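Local structure of glucose dehydrogenase (Serratia sp. FS14, 7CDY) at residues A150-L163 and A179-R191. The protein belongs to the glucose/sorbosone dehydrogenase family of beta-propeller proteins and carries a bound calcium ion. Sequence-based numbering, arbitrary orientation.
Sequences AQETDKLQGKLVRL and AGKRPEVWSYGHR
Leu156 lays its CD1 methyl over the centre of the Arg182 guanidinium, 3.5 Å from Arg182 CZ, while its CD2 reaches back to Val185 CG2 at 3.9 Å; a branched apolar side chain can serve both neighbours at once. Bends at chi2 and chi3 (-64° and -61°) curl Arg182 over the leucine and present NE and NH2 side-on to the Glu184 carboxylate, one nitrogen to each oxygen. This salt bridge holds the guanidinium flat against the methyl, and a water links its NH1 to Asp154 O. Nearby, Thr153 holds 179-191 by two bonds: its short side chain lets OG1 donate to Gly180 O at 2.8 Å, and its carbonyl accepts from Arg182 N.

Lys159 threads its aliphatic chain past Tyr188, its CD 3.4 Å from Tyr188 CB. Its buried ammonium is satisfied by backbone carbonyls, with NZ donating to Glu152 O, Lys155 O and Gln157 O and more weakly to Ala150 O, so one lysine ties the preceding loop together. Gly158 has a positive phi, easy for glycine, and a side chain there would run into His190 O; its own carbonyl accepts from His190 N.

Strand pairing follows. Leu160 O takes both Trp186 N (2.7 Å) and Ser187 N, the mark of a classic beta bulge, and beyond it Arg162 N donates to Glu184 O. In the Leu160 conformer described, CD2 lies 3.7 Å from Trp186 CD1. The Arg162 side chain, its NH2 held by Asn173 and by a salt bridge to Asp172, runs obliquely by Trp186 CZ3. His190 NE2 shares a hydrogen bond with Ser187 OG, and ND1 bonds Glu209 OE2; the His190 side chain lies about 6 Å from the calcium ion at its nearest atoms.

Strand 185-187 is the outermost strand of a four-stranded antiparallel sheet, one blade of the propeller, with 160-163 between it and 137-140, while Phe113 of strand 109-114 packs on Leu156, Val161 and Leu163.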
loop_
_atom_site.group_PDB
_atom_site.type_symbol
_atom_site.label_atom_id
_atom_site.label_comp_id
_atom_site.label_asym_id
_atom_site.label_seq_id
_atom_site.Cartn_x
_atom_site.Cartn_y
_atom_site.Cartn_z
ATOM N N ALA A 150 -12.871 11.943 -4.175
ATOM C CA ALA A 150 -12.438 11.513 -2.847
ATOM C C ALA A 150 -13.396 11.989 -1.761
ATOM O O ALA A 150 -13.507 11.351 -0.710
ATOM C CB ALA A 150 -11.012 12.008 -2.562
ATOM N N GLN A 151 -14.100 13.100 -2.000
ATOM C CA GLN A 151 -15.055 13.658 -1.053
ATOM C C GLN A 151 -16.445 13.066 -1.200
ATOM O O GLN A 151 -17.286 13.283 -0.323
ATOM C CB GLN A 151 -15.161 15.178 -1.250
ATOM C CG GLN A 151 -13.902 15.936 -0.853
ATOM C CD GLN A 151 -13.652 15.856 0.630
ATOM O OE1 GLN A 151 -14.526 16.217 1.430
ATOM N NE2 GLN A 151 -12.481 15.354 1.025
ATOM N N GLU A 152 -16.717 12.338 -2.276
ATOM C CA GLU A 152 -18.074 11.905 -2.579
ATOM C C GLU A 152 -18.363 10.596 -1.852
ATOM O O GLU A 152 -17.649 9.603 -2.027
ATOM C CB GLU A 152 -18.268 11.808 -4.091
ATOM C CG GLU A 152 -18.100 13.188 -4.734
ATOM C CD GLU A 152 -18.084 13.190 -6.244
ATOM O OE1 GLU A 152 -18.625 12.259 -6.861
ATOM O OE2 GLU A 152 -17.532 14.155 -6.823
ATOM N N THR A 153 -19.397 10.603 -1.011
ATOM C CA THR A 153 -19.646 9.463 -0.139
ATOM C C THR A 153 -20.219 8.262 -0.876
ATOM O O THR A 153 -20.202 7.157 -0.326
ATOM C CB THR A 153 -20.574 9.851 1.014
ATOM O OG1 THR A 153 -21.847 10.248 0.494
ATOM C CG2 THR A 153 -19.968 10.988 1.834
ATOM N N ASP A 154 -20.719 8.447 -2.095
ATOM C CA ASP A 154 -21.271 7.353 -2.883
ATOM C C ASP A 154 -20.266 6.756 -3.863
ATOM O O ASP A 154 -20.643 5.915 -4.683
ATOM C CB ASP A 154 -22.548 7.800 -3.606
ATOM C CG ASP A 154 -22.317 8.963 -4.555
ATOM O OD1 ASP A 154 -21.340 9.721 -4.376
ATOM O OD2 ASP A 154 -23.142 9.132 -5.481
ATOM N N LYS A 155 -18.997 7.163 -3.792
ATOM C CA LYS A 155 -17.962 6.688 -4.703
ATOM C C LYS A 155 -16.802 6.105 -3.911
ATOM O O LYS A 155 -16.427 6.634 -2.865
ATOM C CB LYS A 155 -17.490 7.822 -5.618
ATOM C CG LYS A 155 -18.598 8.230 -6.589
ATOM C CD LYS A 155 -18.177 9.251 -7.606
ATOM C CE LYS A 155 -19.386 9.666 -8.440
ATOM N NZ LYS A 155 -19.188 10.992 -9.074
ATOM N N LEU A 156 -16.223 5.013 -4.415
ATOM C CA LEU A 156 -15.135 4.334 -3.721
ATOM C C LEU A 156 -13.753 4.890 -4.073
ATOM O O LEU A 156 -12.731 4.279 -3.738
ATOM C CB LEU A 156 -15.244 2.822 -3.918
ATOM C CG LEU A 156 -16.455 2.251 -3.183
ATOM C CD1 LEU A 156 -16.763 0.853 -3.677
ATOM C CD2 LEU A 156 -16.240 2.247 -1.676
ATOM N N GLN A 157 -13.701 6.063 -4.681
ATOM C CA GLN A 157 -12.454 6.759 -4.947
ATOM C C GLN A 157 -11.954 7.457 -3.691
ATOM O O GLN A 157 -12.723 8.115 -2.982
ATOM C CB GLN A 157 -12.711 7.832 -6.003
ATOM C CG GLN A 157 -12.612 7.346 -7.433
ATOM C CD GLN A 157 -13.753 6.428 -7.804
ATOM O OE1 GLN A 157 -14.896 6.604 -7.345
ATOM N NE2 GLN A 157 -13.454 5.432 -8.632
ATOM N N GLY A 158 -10.646 7.378 -3.448
ATOM C CA GLY A 158 -10.045 8.137 -2.357
ATOM C C GLY A 158 -10.532 7.719 -0.991
ATOM O O GLY A 158 -10.696 8.564 -0.102
ATOM N N LYS A 159 -10.786 6.432 -0.816
ATOM C CA LYS A 159 -11.333 5.882 0.410
ATOM C C LYS A 159 -10.393 4.818 0.953
ATOM O O LYS A 159 -9.696 4.124 0.198
ATOM C CB LYS A 159 -12.679 5.183 0.143
ATOM C CG LYS A 159 -13.713 6.016 -0.601
ATOM C CD LYS A 159 -14.107 7.218 0.223
ATOM C CE LYS A 159 -15.322 7.976 -0.323
ATOM N NZ LYS A 159 -15.011 8.767 -1.545
ATOM N N LEU A 160 -10.362 4.702 2.271
ATOM C CA LEU A 160 -9.896 3.499 2.940
ATOM C C LEU A 160 -11.129 2.664 3.260
ATOM O O LEU A 160 -12.114 3.195 3.782
ATOM C CB LEU A 160 -9.165 3.874 4.227
ATOM C CG LEU A 160 -8.557 2.760 5.069
ATOM C CD1 LEU A 160 -7.639 1.883 4.239
ATOM C CD2 LEU A 160 -7.805 3.342 6.246
ATOM N N VAL A 161 -11.085 1.375 2.928
ATOM C CA VAL A 161 -12.219 0.471 3.072
ATOM C C VAL A 161 -11.854 -0.584 4.108
ATOM O O VAL A 161 -10.693 -0.992 4.202
ATOM C CB VAL A 161 -12.511 -0.167 1.695
ATOM C CG1 VAL A 161 -13.204 -1.519 1.815
ATOM C CG2 VAL A 161 -13.317 0.793 0.828
ATOM N N ARG A 162 -12.839 -1.008 4.911
ATOM C CA ARG A 162 -12.666 -2.115 5.852
ATOM C C ARG A 162 -13.725 -3.169 5.580
ATOM O O ARG A 162 -14.926 -2.862 5.597
ATOM C CB ARG A 162 -12.772 -1.669 7.309
ATOM C CG ARG A 162 -12.483 -2.815 8.281
ATOM C CD ARG A 162 -12.622 -2.422 9.747
ATOM N NE ARG A 162 -14.006 -2.137 10.103
ATOM C CZ ARG A 162 -14.651 -2.645 11.152
ATOM N NH1 ARG A 162 -14.060 -3.501 11.974
ATOM N NH2 ARG A 162 -15.904 -2.280 11.367
ATOM N N LEU A 163 -13.287 -4.411 5.356
ATOM C CA LEU A 163 -14.157 -5.547 5.066
ATOM C C LEU A 163 -13.803 -6.722 5.967
ATOM O O LEU A 163 -12.748 -6.757 6.600
ATOM C CB LEU A 163 -14.035 -5.991 3.605
ATOM C CG LEU A 163 -14.304 -4.919 2.548
ATOM C CD1 LEU A 163 -13.981 -5.452 1.162
ATOM C CD2 LEU A 163 -15.744 -4.434 2.627
ATOM N N ALA A 179 -27.980 6.802 4.172
ATOM C CA ALA A 179 -28.360 6.948 2.775
ATOM C C ALA A 179 -27.293 7.707 1.996
ATOM O O ALA A 179 -26.741 8.702 2.473
ATOM C CB ALA A 179 -29.696 7.690 2.679
ATOM N N GLY A 180 -27.007 7.226 0.786
ATOM C CA GLY A 180 -26.071 7.891 -0.101
ATOM C C GLY A 180 -24.608 7.696 0.229
ATOM O O GLY A 180 -23.767 8.427 -0.310
ATOM N N LYS A 181 -24.278 6.743 1.098
ATOM C CA LYS A 181 -22.905 6.496 1.506
ATOM C C LYS A 181 -22.579 5.028 1.289
ATOM O O LYS A 181 -23.394 4.155 1.596
ATOM C CB LYS A 181 -22.736 6.834 2.979
ATOM C CG LYS A 181 -23.141 8.260 3.324
ATOM C CD LYS A 181 -22.696 8.609 4.725
ATOM C CE LYS A 181 -23.290 9.928 5.176
ATOM N NZ LYS A 181 -22.865 10.234 6.566
ATOM N N ARG A 182 -21.394 4.757 0.758
ATOM C CA ARG A 182 -20.962 3.374 0.560
ATOM C C ARG A 182 -20.589 2.751 1.900
ATOM O O ARG A 182 -19.702 3.269 2.601
ATOM C CB ARG A 182 -19.773 3.306 -0.395
ATOM C CG ARG A 182 -20.103 3.524 -1.879
ATOM C CD ARG A 182 -21.017 2.467 -2.496
ATOM N NE ARG A 182 -20.495 1.098 -2.480
ATOM C CZ ARG A 182 -20.275 0.357 -3.564
ATOM N NH1 ARG A 182 -20.481 0.848 -4.784
ATOM N NH2 ARG A 182 -19.847 -0.893 -3.430
ATOM N N PRO A 183 -21.212 1.635 2.288
ATOM C CA PRO A 183 -20.982 1.093 3.633
ATOM C C PRO A 183 -19.625 0.427 3.812
ATOM O O PRO A 183 -19.230 0.172 4.956
ATOM C CB PRO A 183 -22.132 0.089 3.801
ATOM C CG PRO A 183 -22.436 -0.352 2.418
ATOM C CD PRO A 183 -22.262 0.891 1.564
ATOM N N GLU A 184 -18.890 0.177 2.725
ATOM C CA GLU A 184 -17.540 -0.379 2.820
ATOM C C GLU A 184 -16.524 0.605 3.397
ATOM O O GLU A 184 -15.441 0.180 3.813
ATOM C CB GLU A 184 -17.066 -0.782 1.420
ATOM C CG GLU A 184 -17.903 -1.852 0.735
ATOM C CD GLU A 184 -19.064 -1.310 -0.094
ATOM O OE1 GLU A 184 -19.685 -2.137 -0.803
ATOM O OE2 GLU A 184 -19.364 -0.088 -0.043
ATOM N N VAL A 185 -16.847 1.896 3.459
ATOM C CA VAL A 185 -15.840 2.930 3.691
ATOM C C VAL A 185 -15.482 3.020 5.166
ATOM O O VAL A 185 -16.358 3.047 6.045
ATOM C CB VAL A 185 -16.350 4.285 3.176
ATOM C CG1 VAL A 185 -15.455 5.436 3.666
ATOM C CG2 VAL A 185 -16.445 4.272 1.670
ATOM N N TRP A 186 -14.184 3.127 5.444
ATOM C CA TRP A 186 -13.658 3.459 6.759
ATOM C C TRP A 186 -13.390 4.952 6.880
ATOM O O TRP A 186 -13.884 5.600 7.805
ATOM C CB TRP A 186 -12.370 2.661 7.019
ATOM C CG TRP A 186 -11.722 2.903 8.354
ATOM C CD1 TRP A 186 -10.653 3.722 8.617
ATOM C CD2 TRP A 186 -12.087 2.310 9.601
ATOM N NE1 TRP A 186 -10.341 3.677 9.950
ATOM C CE2 TRP A 186 -11.200 2.811 10.577
ATOM C CE3 TRP A 186 -13.082 1.408 9.989
ATOM C CZ2 TRP A 186 -11.279 2.431 11.918
ATOM C CZ3 TRP A 186 -13.156 1.029 11.324
ATOM C CH2 TRP A 186 -12.259 1.539 12.269
ATOM N N SER A 187 -12.607 5.519 5.957
ATOM C CA SER A 187 -12.304 6.947 5.937
ATOM C C SER A 187 -12.260 7.427 4.494
ATOM O O SER A 187 -12.154 6.633 3.555
ATOM C CB SER A 187 -10.991 7.260 6.658
ATOM O OG SER A 187 -9.913 6.513 6.098
ATOM N N TYR A 188 -12.333 8.746 4.322
ATOM C CA TYR A 188 -12.439 9.323 2.989
ATOM C C TYR A 188 -11.529 10.540 2.875
ATOM O O TYR A 188 -10.831 10.907 3.820
ATOM C CB TYR A 188 -13.902 9.582 2.608
ATOM C CG TYR A 188 -14.624 10.711 3.306
ATOM C CD1 TYR A 188 -14.929 10.653 4.661
ATOM C CD2 TYR A 188 -15.057 11.808 2.584
ATOM C CE1 TYR A 188 -15.623 11.690 5.280
ATOM C CE2 TYR A 188 -15.759 12.838 3.190
ATOM C CZ TYR A 188 -16.034 12.764 4.529
ATOM O OH TYR A 188 -16.726 13.799 5.132
ATOM N N GLY A 189 -11.519 11.158 1.694
ATOM C CA GLY A 189 -10.634 12.288 1.467
ATOM C C GLY A 189 -9.168 11.938 1.345
ATOM O O GLY A 189 -8.310 12.719 1.781
ATOM N N HIS A 190 -8.858 10.789 0.745
ATOM C CA HIS A 190 -7.495 10.362 0.472
ATOM C C HIS A 190 -7.179 10.557 -1.008
ATOM O O HIS A 190 -8.072 10.519 -1.860
ATOM C CB HIS A 190 -7.329 8.886 0.860
ATOM C CG HIS A 190 -7.616 8.615 2.305
ATOM N ND1 HIS A 190 -6.785 9.042 3.318
ATOM C CD2 HIS A 190 -8.660 7.995 2.912
ATOM C CE1 HIS A 190 -7.289 8.677 4.487
ATOM N NE2 HIS A 190 -8.427 8.044 4.267
ATOM N N ARG A 191 -5.894 10.795 -1.307
ATOM C CA ARG A 191 -5.478 11.021 -2.690
ATOM C C ARG A 191 -4.997 9.740 -3.379
ATOM O O ARG A 191 -5.742 9.145 -4.164
ATOM C CB ARG A 191 -4.434 12.136 -2.783
ATOM C CG ARG A 191 -4.092 12.515 -4.207
ATOM C CD ARG A 191 -3.103 13.679 -4.229
ATOM N NE ARG A 191 -2.650 13.968 -5.585
ATOM C CZ ARG A 191 -1.700 13.282 -6.204
ATOM N NH1 ARG A 191 -1.068 12.309 -5.564
ATOM N NH2 ARG A 191 -1.366 13.589 -7.447
HETATM O O HOH W 1 -19.875 3.522 -5.744
#